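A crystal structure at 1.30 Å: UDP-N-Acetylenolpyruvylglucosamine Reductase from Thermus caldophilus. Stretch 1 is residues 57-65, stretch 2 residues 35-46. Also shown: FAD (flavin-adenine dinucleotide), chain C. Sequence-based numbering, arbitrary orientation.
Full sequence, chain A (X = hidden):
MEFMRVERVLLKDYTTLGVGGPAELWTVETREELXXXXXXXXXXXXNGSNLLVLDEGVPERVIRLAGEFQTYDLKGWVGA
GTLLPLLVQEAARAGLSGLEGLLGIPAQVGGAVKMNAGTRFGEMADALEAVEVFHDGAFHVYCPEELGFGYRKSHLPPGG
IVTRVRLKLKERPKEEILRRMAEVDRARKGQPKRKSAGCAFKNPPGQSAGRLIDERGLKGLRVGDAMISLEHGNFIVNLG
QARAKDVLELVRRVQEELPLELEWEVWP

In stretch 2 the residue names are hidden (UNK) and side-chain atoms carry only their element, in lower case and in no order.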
# COMPACT_ATOMS: atom_id res chain seq x y z
N GLY A 57 16.76 -9.47 -0.04
CA GLY A 57 16.59 -8.04 -0.26
C GLY A 57 16.63 -7.65 -1.73
O GLY A 57 16.36 -8.48 -2.61
N VAL A 58 16.96 -6.39 -2.01
CA VAL A 58 17.02 -5.87 -3.38
C VAL A 58 18.30 -5.07 -3.62
O VAL A 58 18.82 -4.46 -2.69
CB VAL A 58 15.79 -4.99 -3.74
CG1 VAL A 58 14.48 -5.77 -3.60
CG2 VAL A 58 15.74 -3.72 -2.89
N PRO A 59 18.83 -5.10 -4.86
CA PRO A 59 20.06 -4.37 -5.15
C PRO A 59 19.90 -2.91 -5.56
O PRO A 59 20.87 -2.15 -5.50
CB PRO A 59 20.66 -5.18 -6.31
CG PRO A 59 19.48 -5.68 -7.05
CD PRO A 59 18.36 -5.88 -6.03
N GLU A 60 18.69 -2.51 -5.95
CA GLU A 60 18.45 -1.15 -6.44
C GLU A 60 18.39 -0.16 -5.28
O GLU A 60 18.24 -0.55 -4.12
CB GLU A 60 17.15 -1.07 -7.24
CG GLU A 60 17.10 -1.94 -8.50
CD GLU A 60 16.69 -3.37 -8.24
OE1 GLU A 60 16.23 -3.69 -7.12
OE2 GLU A 60 16.83 -4.19 -9.17
N ARG A 61 18.50 1.12 -5.61
CA ARG A 61 18.24 2.18 -4.64
C ARG A 61 16.76 2.11 -4.28
O ARG A 61 15.92 2.04 -5.17
CB ARG A 61 18.56 3.54 -5.24
CG ARG A 61 20.02 3.72 -5.62
CD ARG A 61 20.23 5.11 -6.17
NE ARG A 61 21.64 5.36 -6.47
CZ ARG A 61 22.10 6.51 -6.96
NH1 ARG A 61 21.28 7.52 -7.21
NH2 ARG A 61 23.40 6.64 -7.19
N VAL A 62 16.47 2.09 -2.98
CA VAL A 62 15.09 2.10 -2.52
C VAL A 62 14.79 3.50 -1.99
O VAL A 62 15.41 3.95 -1.03
CB VAL A 62 14.83 1.00 -1.46
CG1 VAL A 62 13.40 1.06 -0.98
CG2 VAL A 62 15.10 -0.37 -2.06
N ILE A 63 13.87 4.19 -2.65
CA ILE A 63 13.57 5.59 -2.36
C ILE A 63 12.33 5.72 -1.48
O ILE A 63 11.28 5.12 -1.76
CB ILE A 63 13.36 6.38 -3.67
CG1 ILE A 63 14.65 6.39 -4.50
CG2 ILE A 63 12.91 7.80 -3.38
CD1 ILE A 63 14.49 6.97 -5.88
N ARG A 64 12.49 6.49 -0.40
CA ARG A 64 11.39 6.90 0.48
C ARG A 64 11.21 8.40 0.32
O ARG A 64 12.18 9.15 0.34
CB ARG A 64 11.75 6.64 1.95
CG ARG A 64 11.73 5.21 2.41
CD ARG A 64 11.82 5.16 3.92
NE ARG A 64 12.81 6.07 4.51
CZ ARG A 64 12.93 6.28 5.82
NH1 ARG A 64 12.13 5.64 6.66
NH2 ARG A 64 13.86 7.10 6.29
N LEU A 65 9.95 8.83 0.21
CA LEU A 65 9.64 10.24 0.07
C LEU A 65 9.27 10.84 1.41
O LEU A 65 8.32 10.41 2.06
CB LEU A 65 8.48 10.43 -0.90
CG LEU A 65 8.65 9.87 -2.32
CD1 LEU A 65 7.35 10.03 -3.07
CD2 LEU A 65 9.80 10.56 -3.06
N UNK A 35 15.70 14.09 -7.88
CA UNK A 35 16.40 14.06 -9.18
C UNK A 35 17.71 13.29 -9.08
O UNK A 35 18.04 12.51 -9.97
c UNK A 35 16.62 15.48 -9.71
c UNK A 35 15.35 16.12 -10.26
c UNK A 35 15.89 18.16 -11.65
c UNK A 35 15.43 17.64 -10.31
n UNK A 35 15.80 19.65 -11.69
N UNK A 36 18.42 13.48 -7.97
CA UNK A 36 19.68 12.79 -7.71
C UNK A 36 19.51 11.30 -7.42
O UNK A 36 20.22 10.46 -7.97
c UNK A 36 23.38 12.16 -2.94
c UNK A 36 22.30 13.27 -4.88
n UNK A 36 24.09 11.15 -2.47
n UNK A 36 22.97 13.12 -2.12
n UNK A 36 23.08 12.21 -4.24
c UNK A 36 20.46 13.48 -6.59
c UNK A 36 21.77 12.80 -6.22
N UNK A 37 18.55 10.97 -6.55
CA UNK A 37 18.30 9.58 -6.17
C UNK A 37 17.94 8.70 -7.37
O UNK A 37 18.27 7.52 -7.40
c UNK A 37 17.21 9.51 -5.12
N UNK A 38 17.27 9.29 -8.36
CA UNK A 38 16.75 8.54 -9.51
C UNK A 38 17.74 8.42 -10.68
O UNK A 38 17.37 7.99 -11.76
c UNK A 38 15.43 9.15 -10.05
c UNK A 38 14.31 8.96 -9.05
o UNK A 38 15.61 10.54 -10.33
N UNK A 39 18.99 8.80 -10.44
CA UNK A 39 20.02 8.76 -11.49
C UNK A 39 20.55 7.36 -11.75
O UNK A 39 21.22 7.12 -12.75
c UNK A 39 21.17 9.70 -11.13
o UNK A 39 21.94 13.29 -11.24
c UNK A 39 22.00 12.08 -10.93
o UNK A 39 22.96 11.59 -10.31
c UNK A 39 20.85 11.17 -11.32
N UNK A 40 20.24 6.44 -10.84
CA UNK A 40 20.55 5.02 -11.01
C UNK A 40 19.28 4.20 -10.77
O UNK A 40 18.31 4.74 -10.21
c UNK A 40 21.65 4.61 -10.06
N UNK A 41 19.27 2.92 -11.19
CA UNK A 41 18.10 2.06 -10.98
C UNK A 41 17.55 2.13 -9.56
O UNK A 41 18.30 2.05 -8.59
c UNK A 41 19.73 0.90 -12.27
c UNK A 41 18.64 0.66 -11.28
c UNK A 41 20.35 2.21 -11.91
N UNK A 42 16.23 2.27 -9.46
CA UNK A 42 15.57 2.52 -8.18
C UNK A 42 14.23 1.81 -8.10
O UNK A 42 13.65 1.43 -9.13
o UNK A 42 12.22 6.39 -12.07
c UNK A 42 15.12 5.23 -10.18
c UNK A 42 14.52 4.67 -9.05
c UNK A 42 12.35 5.26 -9.96
c UNK A 42 13.12 4.69 -8.96
c UNK A 42 14.36 5.80 -11.18
c UNK A 42 12.97 5.81 -11.07
c UNK A 42 15.37 4.03 -7.97
N UNK A 43 13.76 1.64 -6.87
CA UNK A 43 12.39 1.27 -6.55
C UNK A 43 11.88 2.32 -5.56
O UNK A 43 12.68 2.98 -4.90
c UNK A 43 12.91 -1.24 -6.69
c UNK A 43 13.05 -4.66 -7.10
c UNK A 43 12.87 -2.52 -5.88
n UNK A 43 11.74 -4.82 -7.12
n UNK A 43 13.84 -5.57 -7.66
c UNK A 43 12.34 -0.09 -5.87
n UNK A 43 13.61 -3.59 -6.53
N UNK A 44 10.56 2.49 -5.47
CA UNK A 44 9.98 3.39 -4.48
C UNK A 44 9.29 2.57 -3.40
O UNK A 44 8.52 1.64 -3.68
c UNK A 44 8.50 5.40 -4.04
c UNK A 44 8.98 4.39 -5.09
c UNK A 44 9.60 5.12 -6.26
N UNK A 45 9.59 2.90 -2.15
CA UNK A 45 8.95 2.27 -1.01
C UNK A 45 7.95 3.23 -0.39
O UNK A 45 8.32 4.37 -0.04
c UNK A 45 10.77 1.29 2.30
c UNK A 45 10.01 1.87 0.02
c UNK A 45 9.57 1.34 1.38
c UNK A 45 8.88 -0.02 1.27
N UNK A 46 6.71 2.79 -0.24
CA UNK A 46 5.69 3.55 0.49
C UNK A 46 5.67 3.07 1.92
O UNK A 46 6.72 2.95 2.56
PA FAD C . 4.07 -0.26 -0.64
O1A FAD C . 3.63 -1.56 -0.12
O2A FAD C . 5.21 0.44 -0.02
O5B FAD C . 4.36 -0.34 -2.20
C5B FAD C . 3.40 -0.96 -3.06
C4B FAD C . 3.70 -0.61 -4.50
O4B FAD C . 3.53 0.81 -4.68
C3B FAD C . 5.14 -0.92 -4.94
O3B FAD C . 5.11 -1.26 -6.33
C2B FAD C . 5.84 0.41 -4.73
O2B FAD C . 7.00 0.55 -5.56
C1B FAD C . 4.76 1.37 -5.18
N9A FAD C . 4.88 2.75 -4.66
C8A FAD C . 4.87 3.12 -3.37
N7A FAD C . 4.96 4.45 -3.30
C5A FAD C . 5.00 4.93 -4.55
C6A FAD C . 5.12 6.20 -5.12
N6A FAD C . 5.18 7.32 -4.39
N1A FAD C . 5.15 6.30 -6.47
C2A FAD C . 5.09 5.21 -7.25
N3A FAD C . 4.99 3.98 -6.76
C4A FAD C . 4.96 3.84 -5.42
N1 FAD C . -5.35 -2.61 -0.19
C2 FAD C . -6.55 -2.25 -0.76
O2 FAD C . -6.61 -1.95 -1.94
N3 FAD C . -7.71 -2.25 0.02
C4 FAD C . -7.69 -2.59 1.37
O4 FAD C . -8.73 -2.57 2.02
C4X FAD C . -6.46 -2.94 1.93
N5 FAD C . -6.39 -3.29 3.28
C5X FAD C . -5.14 -3.57 3.85
C6 FAD C . -5.08 -3.86 5.21
C7 FAD C . -3.85 -4.14 5.82
C7M FAD C . -3.80 -4.43 7.32
C8 FAD C . -2.69 -4.13 5.04
C8M FAD C . -1.34 -4.44 5.69
C9 FAD C . -2.76 -3.86 3.68
C9A FAD C . -3.98 -3.58 3.06
N10 FAD C . -4.07 -3.30 1.69
C10 FAD C . -5.30 -2.95 1.15
C1' FAD C . -2.89 -3.38 0.79
C2' FAD C . -2.06 -2.09 0.78
O2' FAD C . -2.35 -1.29 1.94
C3' FAD C . -2.32 -1.24 -0.47
O3' FAD C . -1.94 -1.98 -1.64
C4' FAD C . -1.59 0.10 -0.41
O4' FAD C . -2.04 0.93 -1.48
C5' FAD C . -0.07 -0.03 -0.49
O5' FAD C . 0.48 1.26 -0.21
P FAD C . 1.91 1.38 0.48
O1P FAD C . 2.20 2.82 0.57
O2P FAD C . 2.01 0.53 1.68
O3P FAD C . 2.81 0.77 -0.71
O HOH W 1 23.52 9.58 -8.22
O HOH W 2 16.11 -6.75 -8.67
O HOH W 3 7.80 7.03 0.00

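Position 35, still helical, carries four carbons in a row ending in a nitrogen, the unbranched chain of a lysine; Lys35 lies out of reach of stretch 1. Position 36 has three carbons, a nitrogen, and a carbon bearing two more nitrogens, a guanidinium, so it is Arg36. Its backbone O accepts a weak hydrogen bond from Arg61 NH1 (3.2 Å). At position 37 a single carbon, CB, sits 3.8 Å from Ile63 CD1: Ala37, whose backbone O takes a straighter bond from Arg61 NH1 (3.0 Å). Position 38, the first to leave helical geometry, has one carbon carrying an oxygen and a carbon. This is Thr38, with its CG2 3.7 Å from Ile63 CD1.

Position 39 shows three carbons, the third bearing two oxygens. The chain length and carboxylate identify Glu39, whose OE1 receives a hydrogen bond from water 1 (3.0 Å), which in turn accepts one from Arg61 NH2 (3.1 Å). Position 40 again has one carbon, its CB lying over one face of the Arg61 guanidinium, 3.7 Å from NE; it is Ala40. At 41 three carbons close a ring onto the backbone nitrogen, which makes it Pro41; its O accepts a hydrogen bond from Arg61 N (3.1 Å).

Position 42 bears one carbon and a six-carbon ring with an oxygen, hence Tyr42. Its CB packs 3.7 Å from Ile63 CD1, while the ring's hydroxyl is hydrogen-bonded elsewhere in the structure. Position 43 has three carbons, a nitrogen and a carbon with two further nitrogens, the inner nitrogen 2.7 Å from Glu60 OE1. Arg43 thus forms a salt bridge through NE to OE1, and Val58 CG1 covers one guanidinium face, 3.8 Å from NE.

Position 44 has three carbons forked at the first: Val44, whose backbone O receives a hydrogen bond from FAD O2B (2.7 Å). Position 45 has four carbons forked at the second, with CB 3.6 Å from Val62 CG1; it is Leu45. Position 46 has no side-chain atoms and is Gly46: an ideal CB would clash with FAD O1P (2.3 Å), and its N donates to FAD O2A (2.8 Å).

The contact is built on parallel strand pairing. Arg43 N bonds to Arg61 O (2.8 Å), Ile63 N to Arg43 O (2.8 Å), and Leu45 N to Ile63 O (2.8 Å). Arg61, Ile63, Tyr42 and Val44 share one sheet face, where Arg61 reaches the helix end; Val62 and Arg43 share the other.

Stretch 2 (35-46) KRATEAPYRVLG
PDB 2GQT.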